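Local coordinates for protein Ser-thr phosphatase MSPP (Mycobacterium smegmatis, PDB 2JFR) that probably dephosphorylates phosphoserine and phosphothreonine residues of proteins as a metal-dependent PPM-family (PP2C-type) phosphatase that binds manganese and magnesium ions, at residues A[105-115]-A[166-175]. Sequence-based numbering, arbitrary orientation.
Sequences PLVVNIGDSPL and IGPDVFGIDC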
loop_
_atom_site.group_PDB
_atom_site.type_symbol
_atom_site.label_atom_id
_atom_site.label_comp_id
_atom_site.label_asym_id
_atom_site.label_seq_id
_atom_site.Cartn_x
_atom_site.Cartn_y
_atom_site.Cartn_z
ATOM N N PRO A 105 11.887 -0.705 11.493
ATOM C CA PRO A 105 10.890 -0.824 10.402
ATOM C C PRO A 105 10.704 0.494 9.681
ATOM O O PRO A 105 10.672 1.577 10.311
ATOM C CB PRO A 105 9.659 -1.309 11.094
ATOM C CG PRO A 105 10.215 -2.133 12.258
ATOM C CD PRO A 105 11.352 -1.287 12.741
ATOM N N LEU A 106 10.565 0.415 8.375
ATOM C CA LEU A 106 10.526 1.601 7.515
ATOM C C LEU A 106 9.403 1.474 6.496
ATOM O O LEU A 106 9.197 0.390 5.953
ATOM C CB LEU A 106 11.878 1.719 6.797
ATOM C CG LEU A 106 12.163 3.085 6.125
ATOM C CD1 LEU A 106 12.457 4.124 7.167
ATOM C CD2 LEU A 106 13.294 2.939 5.175
ATOM N N VAL A 107 8.729 2.575 6.260
ATOM C CA VAL A 107 7.745 2.684 5.145
ATOM C C VAL A 107 8.223 3.680 4.157
ATOM O O VAL A 107 8.739 4.770 4.492
ATOM C CB VAL A 107 6.334 2.972 5.653
ATOM C CG1 VAL A 107 6.214 4.263 6.448
ATOM C CG2 VAL A 107 5.311 2.957 4.510
ATOM N N VAL A 108 8.054 3.338 2.869
ATOM C CA VAL A 108 8.282 4.241 1.746
ATOM C C VAL A 108 6.988 4.238 0.948
ATOM O O VAL A 108 6.489 3.172 0.591
ATOM C CB VAL A 108 9.476 3.768 0.905
ATOM C CG1 VAL A 108 9.682 4.745 -0.265
ATOM C CG2 VAL A 108 10.729 3.625 1.734
ATOM N N ASN A 109 6.427 5.421 0.676
ATOM C CA ASN A 109 5.111 5.431 0.071
ATOM C C ASN A 109 4.936 6.618 -0.858
ATOM O O ASN A 109 5.393 7.736 -0.632
ATOM C CB ASN A 109 4.011 5.404 1.122
ATOM C CG ASN A 109 4.000 6.643 2.095
ATOM O OD1 ASN A 109 3.082 7.453 2.004
ATOM N ND2 ASN A 109 5.004 6.696 2.914
ATOM N N ILE A 110 4.209 6.328 -1.934
ATOM C CA ILE A 110 3.816 7.310 -2.931
ATOM C C ILE A 110 2.426 6.955 -3.398
ATOM O O ILE A 110 2.160 5.811 -3.805
ATOM C CB ILE A 110 4.905 7.385 -4.038
ATOM C CG1 ILE A 110 4.627 8.593 -4.940
ATOM C CG2 ILE A 110 5.118 6.081 -4.759
ATOM C CD1 ILE A 110 5.725 8.896 -5.899
ATOM N N GLY A 111 1.520 7.910 -3.339
ATOM C CA GLY A 111 0.162 7.692 -3.743
ATOM C C GLY A 111 -0.741 7.504 -2.534
ATOM O O GLY A 111 -0.561 8.181 -1.525
ATOM N N ASP A 112 -1.730 6.618 -2.640
ATOM C CA ASP A 112 -2.799 6.534 -1.660
ATOM C C ASP A 112 -3.136 5.095 -1.256
ATOM O O ASP A 112 -4.291 4.827 -0.928
ATOM C CB ASP A 112 -4.068 7.247 -2.149
ATOM C CG ASP A 112 -4.722 6.564 -3.327
ATOM O OD1 ASP A 112 -4.122 5.639 -3.916
ATOM O OD2 ASP A 112 -5.863 7.012 -3.619
ATOM N N SER A 113 -2.149 4.223 -1.216
ATOM C CA SER A 113 -2.354 2.859 -0.707
ATOM C C SER A 113 -1.859 2.789 0.726
ATOM O O SER A 113 -0.652 2.686 0.939
ATOM C CB SER A 113 -1.590 1.868 -1.581
ATOM O OG SER A 113 -2.006 1.928 -2.942
ATOM N N PRO A 114 -2.687 2.945 1.730
ATOM C CA PRO A 114 -2.136 3.267 3.057
ATOM C C PRO A 114 -1.518 2.114 3.782
ATOM O O PRO A 114 -1.825 0.927 3.599
ATOM C CB PRO A 114 -3.320 3.817 3.830
ATOM C CG PRO A 114 -4.350 4.152 2.783
ATOM C CD PRO A 114 -4.144 3.059 1.749
ATOM N N LEU A 115 -0.640 2.498 4.728
ATOM C CA LEU A 115 -0.186 1.635 5.801
ATOM C C LEU A 115 -0.967 1.983 7.069
ATOM O O LEU A 115 -1.062 3.144 7.437
ATOM C CB LEU A 115 1.291 1.856 6.054
ATOM C CG LEU A 115 1.880 1.169 7.294
ATOM C CD1 LEU A 115 1.826 -0.323 7.151
ATOM C CD2 LEU A 115 3.292 1.668 7.551
ATOM N N ILE A 166 10.750 11.129 -8.690
ATOM C CA ILE A 166 9.731 11.038 -7.651
ATOM C C ILE A 166 10.393 11.272 -6.307
ATOM O O ILE A 166 11.600 11.021 -6.091
ATOM C CB ILE A 166 9.002 9.692 -7.470
ATOM C CG1 ILE A 166 10.007 8.545 -7.404
ATOM C CG2 ILE A 166 8.056 9.460 -8.602
ATOM C CD1 ILE A 166 9.416 7.257 -6.951
ATOM N N GLY A 167 9.494 11.775 -5.412
ATOM C CA GLY A 167 9.875 12.017 -4.051
ATOM C C GLY A 167 8.884 11.276 -3.114
ATOM O O GLY A 167 7.956 11.889 -2.639
ATOM N N PRO A 168 9.168 10.006 -2.859
ATOM C CA PRO A 168 8.291 9.288 -1.954
ATOM C C PRO A 168 8.470 9.814 -0.522
ATOM O O PRO A 168 9.501 10.335 -0.143
ATOM C CB PRO A 168 8.780 7.830 -2.032
ATOM C CG PRO A 168 10.212 7.923 -2.329
ATOM C CD PRO A 168 10.288 9.107 -3.301
ATOM N N ASP A 169 7.439 9.613 0.284
ATOM C CA ASP A 169 7.596 9.769 1.720
ATOM C C ASP A 169 8.376 8.559 2.249
ATOM O O ASP A 169 8.212 7.441 1.741
ATOM C CB ASP A 169 6.261 9.851 2.397
ATOM C CG ASP A 169 5.505 11.156 2.200
ATOM O OD1 ASP A 169 6.122 12.145 1.701
ATOM O OD2 ASP A 169 4.299 11.194 2.490
ATOM N N VAL A 170 9.192 8.800 3.257
ATOM C CA VAL A 170 10.060 7.796 3.877
ATOM C C VAL A 170 10.000 8.011 5.360
ATOM O O VAL A 170 10.359 9.112 5.796
ATOM C CB VAL A 170 11.495 7.935 3.375
ATOM C CG1 VAL A 170 12.391 6.879 4.048
ATOM C CG2 VAL A 170 11.534 7.861 1.866
ATOM N N PHE A 171 9.633 7.038 6.192
ATOM C CA PHE A 171 9.675 7.280 7.615
ATOM C C PHE A 171 9.712 5.958 8.351
ATOM O O PHE A 171 9.215 4.917 7.888
ATOM C CB PHE A 171 8.483 8.092 8.130
ATOM C CG PHE A 171 8.954 9.018 9.249
ATOM C CD1 PHE A 171 9.631 10.147 8.956
ATOM C CD2 PHE A 171 8.750 8.697 10.604
ATOM C CE1 PHE A 171 10.092 10.975 9.978
ATOM C CE2 PHE A 171 9.206 9.532 11.587
ATOM C CZ PHE A 171 9.902 10.643 11.278
ATOM N N GLY A 172 10.247 5.988 9.564
ATOM C CA GLY A 172 10.149 4.852 10.439
ATOM C C GLY A 172 8.719 4.568 10.803
ATOM O O GLY A 172 7.866 5.425 10.870
ATOM N N ILE A 173 8.467 3.289 11.107
ATOM C CA ILE A 173 7.190 2.815 11.580
ATOM C C ILE A 173 7.309 2.535 13.090
ATOM O O ILE A 173 8.160 1.713 13.473
ATOM C CB ILE A 173 6.739 1.507 10.877
ATOM C CG1 ILE A 173 6.808 1.656 9.342
ATOM C CG2 ILE A 173 5.362 1.116 11.356
ATOM C CD1 ILE A 173 6.703 0.336 8.642
ATOM N N ASP A 174 6.518 3.229 13.897
ATOM C CA ASP A 174 6.516 3.000 15.315
ATOM C C ASP A 174 5.648 1.766 15.616
ATOM O O ASP A 174 4.444 1.810 15.575
ATOM C CB ASP A 174 5.940 4.240 16.005
ATOM C CG ASP A 174 5.929 4.124 17.497
ATOM O OD1 ASP A 174 6.556 3.225 18.053
ATOM O OD2 ASP A 174 5.302 4.987 18.127
ATOM N N CYS A 175 6.293 0.642 15.828
ATOM C CA CYS A 175 5.607 -0.625 16.005
ATOM C C CYS A 175 6.473 -1.531 16.864
ATOM O O CYS A 175 7.643 -1.249 17.076
ATOM C CB CYS A 175 5.298 -1.258 14.664
ATOM S SG CYS A 175 6.696 -1.650 13.638
HETATM O O HOH W 1 3.275 9.398 4.267
#
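V107 and F171 pair across two antiparallel strands at one margin of the PP2C beta-sandwich, 169-172 being the outermost strand of its sheet and 106-110 its inner neighbour. The register is fixed by backbone bonds: V107 N reaches F171 O at 2.9 Å, almost straight at 177°, F171 N returns to V107 O, and N109 and D169 form a second reciprocal pair. Past the strand end, I173 N still bonds P105 O, but from above the carbonyl plane, consistent with the chain leaving the sheet after G172.

I173, just past the strand end, is buried between the two sheets. Its CB lies 4.1 Å from P105 CB; CG1, anti to its own carbonyl carbon (chi1 -52°), packs on V107 N and V107 CG1; CD1 ends between L106 C and, at 3.8 Å, L115 CD2. The side chain thus bridges the two sheets, touching V95 in one and L181 in the other. On the face carrying L106 and V108, V108 CG1 lies beside P168 CB at 3.7 Å, and helix 63-81 packs against L106 and V170. Beyond strand 106-110 the chain continues to D112, which binds a third magnesium ion in a crystal structure of this protein, though that ion is not bound here.

On the other face the N109 amide and D169 carboxylate planes stand 70° apart, with N109 ND2 3.4 Å from D169 CB. The carboxylate itself is held by salt bridges from R158 to OD1 and R138 to OD2 and by a hydrogen bond between H130 NE2 and OD2; its link to N109 runs through one water that donates to both N109 OD1 (3.0 Å) and D169 OD2 (2.7 Å).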